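Local coordinates for putative metal resistance protein (Proteus mirabilis, PDB 6C29) that probably passes reducing equivalents across the membrane as a DsbD-like disulfide reductase, its N-terminal periplasmic part priming the disulfide isomerase ScsC, at residues A[13-18]-A[109-113]; A[32-38]-A[89-95]. All coordinates share one frame; numbering follows the deposited sequence.

Overall arrangement
Both contacts lie in the first of the two immunoglobulin-fold domains of this periplasmic piece, the part related to the N-terminal domain of DsbD. The centres of interactions 1 and 2 are about 11 Å apart. Interaction 2 pairs strands 30-38 and 90-97 inside a four-stranded antiparallel sheet. Interaction 1 crosses from strand 16-24 of that sheet to strand 104-114 of the facing three-stranded sheet. Along the chain the order is 13-18, 32-38, 89-95, 109-113, so interaction 2 is nested inside interaction 1. They also touch: L34 packs on L109 and L38 on T113, while Q17 O lies 2.9 Å from Q37 N, a probable hydrogen bond. Interaction 2 zips up part of one sheet, and interaction 1 packs that sheet on the other.

Interaction 1: residues A[13-18]-A[109-113]; sequences NDHAQV and LTLST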
# COMPACT_ATOMS: atom_id res chain seq x y z
N ASN A 13 -1.77 20.67 -10.27
CA ASN A 13 -1.27 20.06 -9.04
C ASN A 13 0.14 20.54 -8.73
O ASN A 13 1.10 20.06 -9.34
CB ASN A 13 -1.33 18.54 -9.17
CG ASN A 13 -0.90 17.83 -7.90
OD1 ASN A 13 -0.00 18.29 -7.20
ND2 ASN A 13 -1.52 16.68 -7.62
N ASP A 14 0.26 21.46 -7.78
CA ASP A 14 1.54 22.07 -7.45
C ASP A 14 2.27 21.35 -6.33
O ASP A 14 3.27 21.87 -5.82
CB ASP A 14 1.33 23.54 -7.06
CG ASP A 14 0.46 23.72 -5.82
OD1 ASP A 14 0.20 22.74 -5.07
OD2 ASP A 14 0.00 24.87 -5.59
N HIS A 15 1.77 20.18 -5.94
CA HIS A 15 2.30 19.50 -4.75
C HIS A 15 2.73 18.06 -4.96
O HIS A 15 2.97 17.34 -3.97
CB HIS A 15 1.27 19.53 -3.62
CG HIS A 15 -0.00 18.85 -3.97
ND1 HIS A 15 -1.11 19.53 -4.43
CD2 HIS A 15 -0.33 17.53 -3.97
CE1 HIS A 15 -2.07 18.66 -4.68
NE2 HIS A 15 -1.62 17.44 -4.41
N ALA A 16 2.75 17.60 -6.19
CA ALA A 16 3.28 16.29 -6.51
C ALA A 16 4.10 16.30 -7.77
O ALA A 16 3.83 17.05 -8.70
CB ALA A 16 2.17 15.26 -6.63
N GLN A 17 5.11 15.45 -7.81
CA GLN A 17 5.82 15.15 -9.03
C GLN A 17 5.92 13.62 -9.09
O GLN A 17 6.10 12.99 -8.05
CB GLN A 17 7.23 15.70 -9.02
CG GLN A 17 7.51 17.10 -8.63
CD GLN A 17 9.01 17.31 -8.74
OE1 GLN A 17 9.70 17.45 -7.74
NE2 GLN A 17 9.52 17.23 -9.96
N VAL A 18 5.84 13.06 -10.30
CA VAL A 18 5.96 11.61 -10.44
C VAL A 18 6.90 11.24 -11.56
O VAL A 18 7.11 11.99 -12.50
CB VAL A 18 4.58 10.91 -10.68
CG1 VAL A 18 3.52 11.36 -9.63
CG2 VAL A 18 4.09 11.13 -12.09
N LEU A 109 -1.78 7.13 -14.68
CA LEU A 109 -1.79 7.06 -13.24
C LEU A 109 -2.82 8.04 -12.71
O LEU A 109 -2.68 9.24 -12.95
CB LEU A 109 -0.42 7.41 -12.66
CG LEU A 109 -0.33 7.70 -11.16
CD1 LEU A 109 -0.56 6.45 -10.35
CD2 LEU A 109 1.02 8.35 -10.84
N THR A 110 -3.83 7.57 -11.97
CA THR A 110 -4.71 8.45 -11.22
C THR A 110 -4.13 8.52 -9.81
O THR A 110 -4.27 7.57 -9.01
CB THR A 110 -6.13 7.97 -11.21
OG1 THR A 110 -6.61 7.90 -12.58
CG2 THR A 110 -7.01 8.93 -10.37
N LEU A 111 -3.42 9.60 -9.54
CA LEU A 111 -2.77 9.79 -8.26
C LEU A 111 -3.69 10.50 -7.31
O LEU A 111 -4.22 11.58 -7.61
CB LEU A 111 -1.48 10.60 -8.40
CG LEU A 111 -0.73 10.82 -7.09
CD1 LEU A 111 -0.14 9.53 -6.58
CD2 LEU A 111 0.39 11.84 -7.35
N SER A 112 -3.93 9.89 -6.16
CA SER A 112 -4.65 10.55 -5.10
C SER A 112 -3.69 11.21 -4.13
O SER A 112 -2.68 10.59 -3.71
CB SER A 112 -5.49 9.53 -4.37
OG SER A 112 -4.64 8.45 -4.06
N THR A 113 -3.95 12.46 -3.80
CA THR A 113 -3.15 13.16 -2.81
C THR A 113 -4.13 13.78 -1.84
O THR A 113 -5.26 14.13 -2.22
CB THR A 113 -2.20 14.21 -3.43
OG1 THR A 113 -2.92 15.13 -4.25
CG2 THR A 113 -1.11 13.51 -4.31
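A16 packs on L111, and V18 on L109 and L111, joining the two sheets of an immunoglobulin-type beta sandwich. The axes of segments 16-18 and 109-113 come no closer than 9.9 Å, so side chains rather than backbones meet. L111 supplies one bump. Its CG is anti to the backbone N (chi1 -179°), and branch CD2 pushes into the hollow between A16 and V18. L111 CD2 lies 3.9 Å from A16 CB and equally far from V18 CG1. In the conformer described, V18 reaches back tip to tip, and V18 CG1 also meets L109 CD2 at 4.1 Å. Y123 of strand 118-128 touches N13, A16, V18 and L111 as well.

At the other end the chain turns a corner at D14 and H15. N13 OD1 accepts from H15 N at 2.9 Å, forming an Asx turn. N13 OD1 also sits 3.1 Å above the plane of the H15 imidazole, over its centre. W42 stacks with this ring, and N13 ND2 is hydrogen-bonded to T121 OG1. These neighbours should limit tilting of the imidazole. Its edge then faces the second sheet, with T113 OG1 near the ring plane. H15 NE2 and T113 OG1 share a nearly straight hydrogen bond of 2.7 Å.

Interaction 2: residues A[32-38]-A[89-95]; sequences ILLEVQL and KEVVFPI
Strands 32-38 and 90-95 run antiparallel at 165°, with I32-I95, L34-F93 and V36-V91 as hydrogen-bonded pairs. A further bond from L38 N to K89 O, 3.0 Å, closes the end of the ladder. Between the pairs, V92 CA approaches L34 O at 3.3 Å in a CA-H...O contact.

I32, L34, V36, V91, F93 and I95 share one face. L34 and F93 lie side by side, with L34 CD2 4.0 Å from F93 CD2. V36 CG2 meets the F93 ring at its edge, 4.2 Å from F93 CE2. V91 CG2 covers one ring face, offset toward the rim. W69, W71 and Y87 also meet this ring. In the immunoglobulin-type sandwich this face turns inward, and I32 reaches L105 of the opposing sheet.

The other face carries L33, E35, Q37, E90, V92 and P94. L33 CG is anti to the carbonyl carbon (chi1 -77°), which lets L33 CD2 reach across to V92 CG1 at 3.7 Å. P94 packs beside it, and Y141 of helix 137-145 touches both L33 and P94. E35 lays its CG along V92 CG2 at 3.9 Å, while its carboxylate makes a salt bridge to R19. In the conformer described, Q37 runs alongside E90.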
# COMPACT_ATOMS: atom_id res chain seq x y z
N ILE A 32 8.57 -1.98 -13.33
CA ILE A 32 8.33 -0.54 -13.34
C ILE A 32 8.52 0.00 -11.93
O ILE A 32 8.05 -0.60 -10.96
CB ILE A 32 6.91 -0.25 -13.83
CG1 ILE A 32 6.76 -0.75 -15.27
CG2 ILE A 32 6.59 1.21 -13.77
CD1 ILE A 32 5.38 -1.18 -15.54
N LEU A 33 9.19 1.14 -11.81
CA LEU A 33 9.26 1.87 -10.57
C LEU A 33 8.52 3.15 -10.74
O LEU A 33 8.85 3.93 -11.62
CB LEU A 33 10.69 2.19 -10.15
CG LEU A 33 11.47 1.04 -9.55
CD1 LEU A 33 12.92 1.43 -9.38
CD2 LEU A 33 10.88 0.66 -8.18
N LEU A 34 7.53 3.38 -9.90
CA LEU A 34 6.76 4.61 -9.91
C LEU A 34 7.15 5.43 -8.69
O LEU A 34 6.80 5.08 -7.57
CB LEU A 34 5.27 4.33 -9.90
CG LEU A 34 4.41 5.55 -9.80
CD1 LEU A 34 4.57 6.40 -11.06
CD2 LEU A 34 2.95 5.13 -9.62
N GLU A 35 7.87 6.53 -8.87
CA GLU A 35 8.29 7.40 -7.79
C GLU A 35 7.29 8.55 -7.66
O GLU A 35 6.88 9.14 -8.67
CB GLU A 35 9.67 8.00 -8.06
CG GLU A 35 10.78 6.98 -8.21
CD GLU A 35 12.06 7.62 -8.74
OE1 GLU A 35 12.85 8.18 -7.93
OE2 GLU A 35 12.23 7.64 -9.98
N VAL A 36 6.90 8.85 -6.43
CA VAL A 36 6.02 9.95 -6.12
C VAL A 36 6.66 10.82 -5.08
O VAL A 36 7.00 10.34 -4.00
CB VAL A 36 4.68 9.46 -5.63
CG1 VAL A 36 3.79 10.62 -5.30
CG2 VAL A 36 4.01 8.56 -6.66
N GLN A 37 6.86 12.10 -5.41
CA GLN A 37 7.41 13.12 -4.50
C GLN A 37 6.33 14.11 -4.14
O GLN A 37 5.76 14.71 -5.04
CB GLN A 37 8.58 13.86 -5.17
CG GLN A 37 9.89 13.11 -5.24
CD GLN A 37 10.75 13.22 -3.98
OE1 GLN A 37 10.65 14.19 -3.22
NE2 GLN A 37 11.59 12.22 -3.76
N LEU A 38 6.10 14.33 -2.85
CA LEU A 38 5.01 15.15 -2.36
C LEU A 38 5.50 16.39 -1.64
O LEU A 38 6.45 16.32 -0.86
CB LEU A 38 4.19 14.34 -1.39
CG LEU A 38 3.62 13.06 -2.00
CD1 LEU A 38 3.21 12.11 -0.88
CD2 LEU A 38 2.40 13.38 -2.82
N LYS A 89 5.67 12.55 2.29
CA LYS A 89 6.99 12.98 1.78
C LYS A 89 7.30 12.38 0.41
O LYS A 89 7.50 13.11 -0.54
CB LYS A 89 8.13 12.64 2.76
CG LYS A 89 7.89 12.90 4.26
CD LYS A 89 7.60 14.33 4.60
CE LYS A 89 7.43 14.49 6.12
NZ LYS A 89 6.87 15.81 6.51
N GLU A 90 7.40 11.07 0.34
CA GLU A 90 7.74 10.39 -0.89
C GLU A 90 7.51 8.91 -0.75
O GLU A 90 7.58 8.37 0.36
CB GLU A 90 9.19 10.65 -1.28
CG GLU A 90 10.17 10.32 -0.23
CD GLU A 90 11.56 10.66 -0.72
OE1 GLU A 90 12.14 9.79 -1.41
OE2 GLU A 90 12.01 11.82 -0.47
N VAL A 91 7.16 8.27 -1.85
CA VAL A 91 6.98 6.84 -1.87
C VAL A 91 7.35 6.32 -3.26
O VAL A 91 7.18 7.02 -4.25
CB VAL A 91 5.52 6.47 -1.50
CG1 VAL A 91 4.52 7.12 -2.45
CG2 VAL A 91 5.32 4.98 -1.46
N VAL A 92 7.86 5.10 -3.33
CA VAL A 92 8.21 4.45 -4.60
C VAL A 92 7.50 3.11 -4.69
O VAL A 92 7.71 2.25 -3.83
CB VAL A 92 9.72 4.21 -4.73
CG1 VAL A 92 10.04 3.60 -6.11
CG2 VAL A 92 10.46 5.49 -4.57
N PHE A 93 6.66 2.94 -5.71
CA PHE A 93 5.90 1.73 -5.92
C PHE A 93 6.60 0.83 -6.95
O PHE A 93 6.70 1.21 -8.11
CB PHE A 93 4.48 2.06 -6.40
CG PHE A 93 3.69 2.90 -5.45
CD1 PHE A 93 3.20 2.36 -4.28
CD2 PHE A 93 3.42 4.24 -5.71
CE1 PHE A 93 2.48 3.12 -3.39
CE2 PHE A 93 2.69 5.00 -4.82
CZ PHE A 93 2.21 4.44 -3.66
N PRO A 94 7.09 -0.34 -6.54
CA PRO A 94 7.51 -1.34 -7.52
C PRO A 94 6.32 -2.08 -8.10
O PRO A 94 5.44 -2.51 -7.34
CB PRO A 94 8.40 -2.29 -6.72
CG PRO A 94 8.33 -1.83 -5.27
CD PRO A 94 7.22 -0.84 -5.17
N ILE A 95 6.29 -2.20 -9.42
CA ILE A 95 5.22 -2.80 -10.17
C ILE A 95 5.83 -3.82 -11.13
O ILE A 95 6.95 -3.63 -11.61
CB ILE A 95 4.44 -1.73 -10.93
CG1 ILE A 95 3.81 -0.74 -9.94
CG2 ILE A 95 3.37 -2.36 -11.79
CD1 ILE A 95 3.44 0.57 -10.56